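Local structure of ABC transporter ATP-binding protein (Leptospira interrogans serovar Copenhageni, 4HZI) at residues Y241-H254 / I258-D272. The protein probably binds and hydrolyses ATP as the nucleotide-binding subunit of an orphan ABC transporter involved in manganese utilization and tolerance. Sequence-based numbering, arbitrary orientation.
Sequences YSKAVLLKEGKVIH and IEECFTEKNLEDLYD
In this ABC ATPase the last two strands of the mixed sheet form a beta hairpin, closed by a type I' turn from Lys248 to Lys251, and the two short helices that follow fold back over one side of it. Leu246 is central to the packing. Its CD1 lies 3.5 Å from Cys261 O, while its CD2 reaches the edge of the Phe262 ring, 3.7 Å from CE1, and also meets Leu267 and Leu270. Ala244 CB packs against Cys261 SG at 3.9 Å. The same sulfur sits in the plane of the His254 ring at its edge, 3.6 Å from ND1. Asn266 ND2 lies over one face of that ring, with the amide and ring planes 21° apart. The amide is steadied by its bond to Glu260 O.

At the turn end, Lys248 has CG anti to the backbone N (chi1 -174°) and a fully extended chain, which carries NZ past Leu270 to the C-terminal end of helix 264-271. There NZ donates to Asp269 O at 2.8 Å, almost head-on to the carbonyl oxygen. It also forms a salt bridge with Asp272 OD1 at 2.9 Å, on the syn side of the carboxylate but tilted out of its plane; the ion pair with Asp269 OD1 is long. At the other end, Ile258 N donates to Ser242 O at 2.9 Å. A water bridges that oxygen to Glu259 OE2.

Strand 243-248 runs at 27° to helix 264-271 and lies between strands 62-67 and 251-255. Leu270 also touches Leu66, and Arg68 pairs with Asp272 OD2. Trp284 of strand 283-288 meets Phe262 edge-to-face, and Tyr271 packs on Leu206 of the second subunit.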
ATOM      1  N   TYR A 241     -17.824  -9.257  -4.963  1.00 23.51           N
ATOM      2  CA  TYR A 241     -17.122 -10.442  -4.430  1.00 24.34           C
ATOM      3  C   TYR A 241     -18.012 -11.152  -3.435  1.00 23.31           C
ATOM      4  O   TYR A 241     -18.418 -10.598  -2.410  1.00 25.88           O
ATOM      5  CB  TYR A 241     -15.730 -10.057  -3.851  1.00 24.59           C
ATOM      6  CG  TYR A 241     -14.811  -9.912  -5.026  1.00 22.55           C
ATOM      7  CD1 TYR A 241     -14.208 -11.022  -5.614  1.00 20.87           C
ATOM      8  CD2 TYR A 241     -14.635  -8.667  -5.642  1.00 22.09           C
ATOM      9  CE1 TYR A 241     -13.465 -10.890  -6.787  1.00 22.02           C
ATOM     10  CE2 TYR A 241     -13.902  -8.541  -6.814  1.00 21.28           C
ATOM     11  CZ  TYR A 241     -13.317  -9.616  -7.388  1.00 20.98           C
ATOM     12  OH  TYR A 241     -12.593  -9.427  -8.577  1.00 24.53           O
ATOM     13  N   SER A 242     -18.365 -12.383  -3.755  1.00 23.80           N
ATOM     14  CA  SER A 242     -19.334 -13.115  -2.933  1.00 25.03           C
ATOM     15  C   SER A 242     -18.752 -14.270  -2.100  1.00 25.02           C
ATOM     16  O   SER A 242     -19.439 -14.823  -1.236  1.00 21.29           O
ATOM     17  CB  SER A 242     -20.410 -13.684  -3.863  1.00 23.70           C
ATOM     18  OG  SER A 242     -19.894 -14.752  -4.651  1.00 27.96           O
ATOM     19  N   LYS A 243     -17.511 -14.655  -2.378  1.00 23.50           N
ATOM     20  CA  LYS A 243     -16.839 -15.802  -1.711  1.00 26.10           C
ATOM     21  C   LYS A 243     -15.469 -15.316  -1.297  1.00 21.57           C
ATOM     22  O   LYS A 243     -14.917 -14.400  -1.932  1.00 20.95           O
ATOM     23  CB  LYS A 243     -16.595 -16.948  -2.681  1.00 31.80           C
ATOM     24  CG  LYS A 243     -17.812 -17.532  -3.364  1.00 43.55           C
ATOM     25  CD  LYS A 243     -18.568 -18.428  -2.407  1.00 46.02           C
ATOM     26  CE  LYS A 243     -17.841 -19.744  -2.203  1.00 51.87           C
ATOM     27  NZ  LYS A 243     -18.820 -20.866  -2.149  1.00 57.43           N
ATOM     28  N   ALA A 244     -14.887 -15.940  -0.276  1.00 21.44           N
ATOM     29  CA  ALA A 244     -13.527 -15.562   0.129  1.00 20.97           C
ATOM     30  C   ALA A 244     -12.784 -16.791   0.637  1.00 26.09           C
ATOM     31  O   ALA A 244     -13.367 -17.814   1.067  1.00 21.93           O
ATOM     32  CB  ALA A 244     -13.550 -14.502   1.171  1.00 20.99           C
ATOM     33  N   VAL A 245     -11.480 -16.658   0.568  1.00 23.75           N
ATOM     34  CA  VAL A 245     -10.554 -17.582   1.170  1.00 23.35           C
ATOM     35  C   VAL A 245      -9.651 -16.725   2.061  1.00 24.42           C
ATOM     36  O   VAL A 245      -9.070 -15.731   1.580  1.00 22.85           O
ATOM     37  CB  VAL A 245      -9.668 -18.228   0.071  1.00 25.23           C
ATOM     38  CG1 VAL A 245      -8.588 -19.136   0.674  1.00 25.88           C
ATOM     39  CG2 VAL A 245     -10.482 -19.015  -0.918  1.00 28.72           C
ATOM     40  N   LEU A 246      -9.491 -17.096   3.330  1.00 23.60           N
ATOM     41  CA  LEU A 246      -8.669 -16.355   4.274  1.00 21.20           C
ATOM     42  C   LEU A 246      -7.385 -17.198   4.451  1.00 21.52           C
ATOM     43  O   LEU A 246      -7.479 -18.408   4.684  1.00 22.06           O
ATOM     44  CB  LEU A 246      -9.346 -16.221   5.635  1.00 25.62           C
ATOM     45  CG  LEU A 246     -10.722 -15.573   5.688  1.00 27.23           C
ATOM     46  CD1 LEU A 246     -11.182 -15.490   7.138  1.00 28.33           C
ATOM     47  CD2 LEU A 246     -10.775 -14.177   5.059  1.00 26.06           C
ATOM     48  N   LEU A 247      -6.238 -16.567   4.197  1.00 27.26           N
ATOM     49  CA  LEU A 247      -4.958 -17.247   4.146  1.00 22.22           C
ATOM     50  C   LEU A 247      -4.010 -16.657   5.177  1.00 20.52           C
ATOM     51  O   LEU A 247      -3.839 -15.455   5.263  1.00 24.82           O
ATOM     52  CB  LEU A 247      -4.311 -17.084   2.758  1.00 26.53           C
ATOM     53  CG  LEU A 247      -3.242 -18.119   2.408  1.00 23.05           C
ATOM     54  CD1 LEU A 247      -3.722 -19.513   2.058  1.00 25.08           C
ATOM     55  CD2 LEU A 247      -2.331 -17.585   1.294  1.00 25.58           C
ATOM     56  N   LYS A 248      -3.379 -17.544   5.953  1.00 24.41           N
ATOM     57  CA  LYS A 248      -2.499 -17.161   7.037  1.00 24.95           C
ATOM     58  C   LYS A 248      -1.405 -18.231   7.171  1.00 21.39           C
ATOM     59  O   LYS A 248      -1.699 -19.405   7.354  1.00 23.90           O
ATOM     60  CB  LYS A 248      -3.303 -17.113   8.322  1.00 30.22           C
ATOM     61  CG  LYS A 248      -2.559 -16.599   9.531  1.00 32.20           C
ATOM     62  CD  LYS A 248      -3.426 -16.931  10.762  1.00 35.19           C
ATOM     63  CE  LYS A 248      -2.923 -16.237  12.004  1.00 40.32           C
ATOM     64  NZ  LYS A 248      -3.784 -16.633  13.152  1.00 38.96           N
ATOM     65  N   GLU A 249      -0.174 -17.799   6.943  1.00 27.42           N
ATOM     66  CA  GLU A 249       1.000 -18.739   7.054  1.00 27.97           C
ATOM     67  C   GLU A 249       0.841 -19.974   6.177  1.00 27.20           C
ATOM     68  O   GLU A 249       1.075 -21.099   6.579  1.00 25.72           O
ATOM     69  CB  GLU A 249       1.214 -19.072   8.521  1.00 34.61           C
ATOM     70  CG  GLU A 249       1.705 -17.895   9.343  1.00 42.48           C
ATOM     71  CD  GLU A 249       3.228 -17.834   9.454  1.00 63.49           C
ATOM     72  OE1 GLU A 249       3.915 -17.512   8.447  1.00 72.17           O
ATOM     73  OE2 GLU A 249       3.740 -18.115  10.562  1.00 75.68           O
ATOM     74  N   GLY A 250       0.404 -19.765   4.938  1.00 23.99           N
ATOM     75  CA  GLY A 250       0.155 -20.826   4.003  1.00 23.13           C
ATOM     76  C   GLY A 250      -1.025 -21.742   4.181  1.00 23.73           C
ATOM     77  O   GLY A 250      -1.148 -22.735   3.469  1.00 22.80           O
ATOM     78  N   LYS A 251      -1.919 -21.408   5.096  1.00 25.12           N
ATOM     79  CA  LYS A 251      -3.064 -22.263   5.364  1.00 26.18           C
ATOM     80  C   LYS A 251      -4.359 -21.490   5.229  1.00 23.48           C
ATOM     81  O   LYS A 251      -4.411 -20.317   5.531  1.00 24.29           O
ATOM     82  CB  LYS A 251      -3.059 -22.745   6.822  1.00 27.66           C
ATOM     83  CG  LYS A 251      -1.781 -23.460   7.187  1.00 35.32           C
ATOM     84  CD  LYS A 251      -2.102 -24.627   8.097  1.00 44.87           C
ATOM     85  CE  LYS A 251      -1.711 -24.333   9.506  1.00 51.00           C
ATOM     86  NZ  LYS A 251      -0.245 -24.534   9.650  1.00 59.24           N
ATOM     87  N   VAL A 252      -5.381 -22.212   4.822  1.00 27.32           N
ATOM     88  CA  VAL A 252      -6.711 -21.631   4.694  1.00 26.56           C
ATOM     89  C   VAL A 252      -7.348 -21.627   6.091  1.00 25.50           C
ATOM     90  O   VAL A 252      -7.552 -22.706   6.651  1.00 31.14           O
ATOM     91  CB  VAL A 252      -7.527 -22.427   3.700  1.00 25.79           C
ATOM     92  CG1 VAL A 252      -8.987 -21.971   3.678  1.00 24.97           C
ATOM     93  CG2 VAL A 252      -6.966 -22.293   2.322  1.00 28.42           C
ATOM     94  N   ILE A 253      -7.598 -20.431   6.628  1.00 27.28           N
ATOM     95  CA  ILE A 253      -8.245 -20.164   7.944  1.00 30.66           C
ATOM     96  C   ILE A 253      -9.785 -20.403   7.768  1.00 32.83           C
ATOM     97  O   ILE A 253     -10.440 -21.015   8.621  1.00 29.57           O
ATOM     98  CB  ILE A 253      -7.939 -18.689   8.394  1.00 28.30           C
ATOM     99  CG1 ILE A 253      -6.494 -18.525   8.868  1.00 37.95           C
ATOM    100  CG2 ILE A 253      -8.813 -18.181   9.529  1.00 40.02           C
ATOM    101  CD1 ILE A 253      -5.897 -19.785   9.468  1.00 38.86           C
ATOM    102  N   HIS A 254     -10.337 -19.966   6.637  1.00 27.12           N
ATOM    103  CA  HIS A 254     -11.749 -20.217   6.298  1.00 26.47           C
ATOM    104  C   HIS A 254     -11.949 -20.006   4.786  1.00 27.41           C
ATOM    105  O   HIS A 254     -11.210 -19.220   4.156  1.00 22.45           O
ATOM    106  CB  HIS A 254     -12.727 -19.322   7.138  1.00 28.69           C
ATOM    107  CG  HIS A 254     -14.097 -19.939   7.246  1.00 33.62           C
ATOM    108  ND1 HIS A 254     -15.141 -19.600   6.413  1.00 38.38           N
ATOM    109  CD2 HIS A 254     -14.541 -20.976   7.996  1.00 35.06           C
ATOM    110  CE1 HIS A 254     -16.189 -20.364   6.688  1.00 35.21           C
ATOM    111  NE2 HIS A 254     -15.845 -21.217   7.631  1.00 41.52           N
ATOM    112  N   ILE A 258     -18.658 -14.847   1.512  1.00 23.43           N
ATOM    113  CA  ILE A 258     -17.878 -13.779   2.117  1.00 25.20           C
ATOM    114  C   ILE A 258     -18.457 -13.318   3.476  1.00 27.04           C
ATOM    115  O   ILE A 258     -17.732 -13.019   4.377  1.00 24.52           O
ATOM    116  CB  ILE A 258     -17.671 -12.655   1.115  1.00 23.41           C
ATOM    117  CG1 ILE A 258     -16.577 -11.688   1.578  1.00 23.91           C
ATOM    118  CG2 ILE A 258     -19.018 -11.951   0.798  1.00 24.76           C
ATOM    119  CD1 ILE A 258     -16.177 -10.742   0.456  1.00 27.94           C
ATOM    120  N   GLU A 259     -19.770 -13.277   3.650  1.00 31.13           N
ATOM    121  CA  GLU A 259     -20.323 -12.865   4.968  1.00 32.91           C
ATOM    122  C   GLU A 259     -19.941 -13.831   6.084  1.00 33.00           C
ATOM    123  O   GLU A 259     -19.808 -13.436   7.248  1.00 32.20           O
ATOM    124  CB  GLU A 259     -21.876 -12.722   4.981  1.00 36.70           C
ATOM    125  CG  GLU A 259     -22.555 -12.370   3.668  1.00 50.01           C
ATOM    126  CD  GLU A 259     -22.810 -13.605   2.779  1.00 56.59           C
ATOM    127  OE1 GLU A 259     -23.812 -14.382   2.974  1.00 53.25           O
ATOM    128  OE2 GLU A 259     -21.995 -13.789   1.851  1.00 33.82           O
ATOM    129  N   GLU A 260     -19.777 -15.103   5.740  1.00 28.68           N
ATOM    130  CA  GLU A 260     -19.353 -16.124   6.699  1.00 27.44           C
ATOM    131  C   GLU A 260     -17.890 -15.930   6.991  1.00 29.48           C
ATOM    132  O   GLU A 260     -17.465 -15.988   8.151  1.00 29.35           O
ATOM    133  CB  GLU A 260     -19.595 -17.502   6.042  1.00 28.54           C
ATOM    134  CG  GLU A 260     -19.330 -18.741   6.893  1.00 32.33           C
ATOM    135  CD  GLU A 260     -19.603 -20.006   6.118  1.00 31.99           C
ATOM    136  OE1 GLU A 260     -20.782 -20.420   6.054  1.00 28.42           O
ATOM    137  OE2 GLU A 260     -18.642 -20.622   5.525  1.00 26.01           O
ATOM    138  N   CYS A 261     -17.071 -15.681   5.949  1.00 26.59           N
ATOM    139  CA  CYS A 261     -15.640 -15.472   6.216  1.00 25.29           C
ATOM    140  C   CYS A 261     -15.341 -14.197   6.960  1.00 23.87           C
ATOM    141  O   CYS A 261     -14.397 -14.146   7.733  1.00 27.93           O
ATOM    142  CB  CYS A 261     -14.834 -15.404   4.934  1.00 26.18           C
ATOM    143  SG  CYS A 261     -14.825 -16.896   4.035  1.00 32.05           S
ATOM    144  N   PHE A 262     -16.116 -13.142   6.687  1.00 26.27           N
ATOM    145  CA  PHE A 262     -15.796 -11.829   7.213  1.00 26.99           C
ATOM    146  C   PHE A 262     -16.552 -11.501   8.483  1.00 30.14           C
ATOM    147  O   PHE A 262     -16.840 -10.342   8.731  1.00 30.34           O
ATOM    148  CB  PHE A 262     -16.028 -10.740   6.177  1.00 28.61           C
ATOM    149  CG  PHE A 262     -14.948 -10.645   5.105  1.00 26.23           C
ATOM    150  CD1 PHE A 262     -14.062 -11.665   4.875  1.00 30.77           C
ATOM    151  CD2 PHE A 262     -14.834  -9.495   4.361  1.00 29.50           C
ATOM    152  CE1 PHE A 262     -13.103 -11.569   3.866  1.00 29.22           C
ATOM    153  CE2 PHE A 262     -13.880  -9.380   3.354  1.00 31.92           C
ATOM    154  CZ  PHE A 262     -13.015 -10.423   3.101  1.00 28.73           C
ATOM    155  N   THR A 263     -16.805 -12.502   9.316  1.00 34.56           N
ATOM    156  CA  THR A 263     -17.296 -12.242  10.678  1.00 35.41           C
ATOM    157  C   THR A 263     -16.140 -11.758  11.546  1.00 29.61           C
ATOM    158  O   THR A 263     -14.974 -12.025  11.245  1.00 29.07           O
ATOM    159  CB  THR A 263     -17.822 -13.519  11.347  1.00 34.34           C
ATOM    160  OG1 THR A 263     -16.773 -14.475  11.411  1.00 30.08           O
ATOM    161  CG2 THR A 263     -19.016 -14.083  10.602  1.00 35.07           C
ATOM    162  N   GLU A 264     -16.454 -10.995  12.590  1.00 34.61           N
ATOM    163  CA  GLU A 264     -15.451 -10.598  13.559  1.00 33.88           C
ATOM    164  C   GLU A 264     -14.629 -11.767  14.051  1.00 32.78           C
ATOM    165  O   GLU A 264     -13.398 -11.691  14.155  1.00 34.66           O
ATOM    166  CB  GLU A 264     -16.115  -9.797  14.692  1.00 38.82           C
ATOM    167  CG  GLU A 264     -15.225  -9.589  15.902  1.00 43.43           C
ATOM    168  CD  GLU A 264     -15.871  -8.724  16.991  1.00 46.22           C
ATOM    169  OE1 GLU A 264     -17.049  -8.337  16.849  1.00 46.20           O
ATOM    170  OE2 GLU A 264     -15.174  -8.425  17.990  1.00 50.51           O
ATOM    171  N   LYS A 265     -15.261 -12.912  14.332  1.00 33.53           N
ATOM    172  CA  LYS A 265     -14.486 -14.050  14.803  1.00 32.10           C
ATOM    173  C   LYS A 265     -13.427 -14.601  13.828  1.00 27.00           C
ATOM    174  O   LYS A 265     -12.284 -14.866  14.215  1.00 32.32           O
ATOM    175  CB  LYS A 265     -15.404 -15.225  15.195  1.00 44.60           C
ATOM    176  CG  LYS A 265     -14.677 -16.256  16.043  1.00 52.96           C
ATOM    177  CD  LYS A 265     -14.784 -17.672  15.488  1.00 73.29           C
ATOM    178  CE  LYS A 265     -13.740 -18.604  16.107  1.00 79.58           C
ATOM    179  NZ  LYS A 265     -13.361 -19.720  15.190  1.00 79.26           N
ATOM    180  N   ASN A 266     -13.843 -14.809  12.582  1.00 28.08           N
ATOM    181  CA  ASN A 266     -12.956 -15.336  11.530  1.00 24.66           C
ATOM    182  C   ASN A 266     -11.830 -14.312  11.182  1.00 22.60           C
ATOM    183  O   ASN A 266     -10.687 -14.722  11.043  1.00 27.32           O
ATOM    184  CB  ASN A 266     -13.736 -15.718  10.297  1.00 24.45           C
ATOM    185  CG  ASN A 266     -14.451 -17.093  10.445  1.00 32.70           C
ATOM    186  OD1 ASN A 266     -13.958 -17.974  11.132  1.00 37.27           O
ATOM    187  ND2 ASN A 266     -15.589 -17.237   9.839  1.00 32.14           N
ATOM    188  N   LEU A 267     -12.179 -13.021  11.121  1.00 24.87           N
ATOM    189  CA  LEU A 267     -11.153 -11.995  10.908  1.00 26.65           C
ATOM    190  C   LEU A 267     -10.211 -11.816  12.108  1.00 26.57           C
ATOM    191  O   LEU A 267      -9.001 -11.603  11.929  1.00 28.84           O
ATOM    192  CB  LEU A 267     -11.784 -10.669  10.491  1.00 25.91           C
ATOM    193  CG  LEU A 267     -12.468 -10.717   9.139  1.00 25.05           C
ATOM    194  CD1 LEU A 267     -12.971  -9.350   8.740  1.00 29.43           C
ATOM    195  CD2 LEU A 267     -11.572 -11.273   8.039  1.00 29.08           C
ATOM    196  N   GLU A 268     -10.731 -11.923  13.334  1.00 30.28           N
ATOM    197  CA  GLU A 268      -9.840 -11.887  14.514  1.00 32.47           C
ATOM    198  C   GLU A 268      -8.911 -13.100  14.514  1.00 32.76           C
ATOM    199  O   GLU A 268      -7.776 -13.022  14.931  1.00 34.05           O
ATOM    200  CB  GLU A 268     -10.642 -11.770  15.835  1.00 35.54           C
ATOM    201  CG  GLU A 268     -11.392 -10.440  15.975  1.00 38.61           C
ATOM    202  CD  GLU A 268     -12.249 -10.291  17.222  1.00 46.13           C
ATOM    203  OE1 GLU A 268     -12.556 -11.316  17.879  1.00 46.10           O
ATOM    204  OE2 GLU A 268     -12.664  -9.139  17.518  1.00 40.87           O
ATOM    205  N   ASP A 269      -9.373 -14.228  13.979  1.00 33.35           N
ATOM    206  CA  ASP A 269      -8.530 -15.387  13.858  1.00 30.63           C
ATOM    207  C   ASP A 269      -7.459 -15.124  12.800  1.00 30.33           C
ATOM    208  O   ASP A 269      -6.299 -15.462  12.978  1.00 34.74           O
ATOM    209  CB  ASP A 269      -9.342 -16.629  13.496  1.00 38.56           C
ATOM    210  CG  ASP A 269      -8.518 -17.900  13.497  1.00 47.57           C
ATOM    211  OD1 ASP A 269      -7.388 -17.872  14.011  1.00 52.32           O
ATOM    212  OD2 ASP A 269      -8.994 -18.938  12.979  1.00 60.76           O
ATOM    213  N   LEU A 270      -7.824 -14.431  11.727  1.00 27.18           N
ATOM    214  CA  LEU A 270      -6.855 -14.119  10.698  1.00 24.87           C
ATOM    215  C   LEU A 270      -5.780 -13.087  11.187  1.00 22.44           C
ATOM    216  O   LEU A 270      -4.624 -13.217  10.882  1.00 28.30           O
ATOM    217  CB  LEU A 270      -7.589 -13.542   9.472  1.00 25.61           C
ATOM    218  CG  LEU A 270      -6.751 -13.153   8.290  1.00 26.93           C
ATOM    219  CD1 LEU A 270      -6.008 -14.338   7.714  1.00 27.18           C
ATOM    220  CD2 LEU A 270      -7.629 -12.494   7.235  1.00 32.21           C
ATOM    221  N   TYR A 271      -6.240 -12.057  11.849  1.00 28.03           N
ATOM    222  CA  TYR A 271      -5.435 -10.892  12.145  1.00 29.07           C
ATOM    223  C   TYR A 271      -4.870 -10.935  13.575  1.00 33.45           C
ATOM    224  O   TYR A 271      -3.982 -10.136  13.908  1.00 35.38           O
ATOM    225  CB  TYR A 271      -6.262  -9.636  11.929  1.00 31.87           C
ATOM    226  CG  TYR A 271      -6.406  -9.324  10.469  1.00 29.22           C
ATOM    227  CD1 TYR A 271      -5.316  -8.946   9.714  1.00 27.69           C
ATOM    228  CD2 TYR A 271      -7.624  -9.463   9.824  1.00 28.33           C
ATOM    229  CE1 TYR A 271      -5.408  -8.694   8.372  1.00 24.44           C
ATOM    230  CE2 TYR A 271      -7.734  -9.179   8.476  1.00 25.69           C
ATOM    231  CZ  TYR A 271      -6.636  -8.773   7.742  1.00 24.79           C
ATOM    232  OH  TYR A 271      -6.777  -8.512   6.370  1.00 26.38           O
ATOM    233  N   ASP A 272      -5.369 -11.854  14.403  1.00 32.77           N
ATOM    234  CA  ASP A 272      -4.855 -12.031  15.785  1.00 36.51           C
ATOM    235  C   ASP A 272      -5.081 -10.846  16.742  1.00 38.88           C
ATOM    236  O   ASP A 272      -4.382 -10.709  17.750  1.00 44.58           O
ATOM    237  CB  ASP A 272      -3.357 -12.366  15.732  1.00 33.59           C
ATOM    238  CG  ASP A 272      -3.069 -13.697  15.077  1.00 40.45           C
ATOM    239  OD1 ASP A 272      -3.816 -14.688  15.295  1.00 42.48           O
ATOM    240  OD2 ASP A 272      -2.061 -13.770  14.349  1.00 40.03           O
TER
HETATM  241  O   HOH W   1     -22.003 -14.554  -0.569  1.00 31.48           O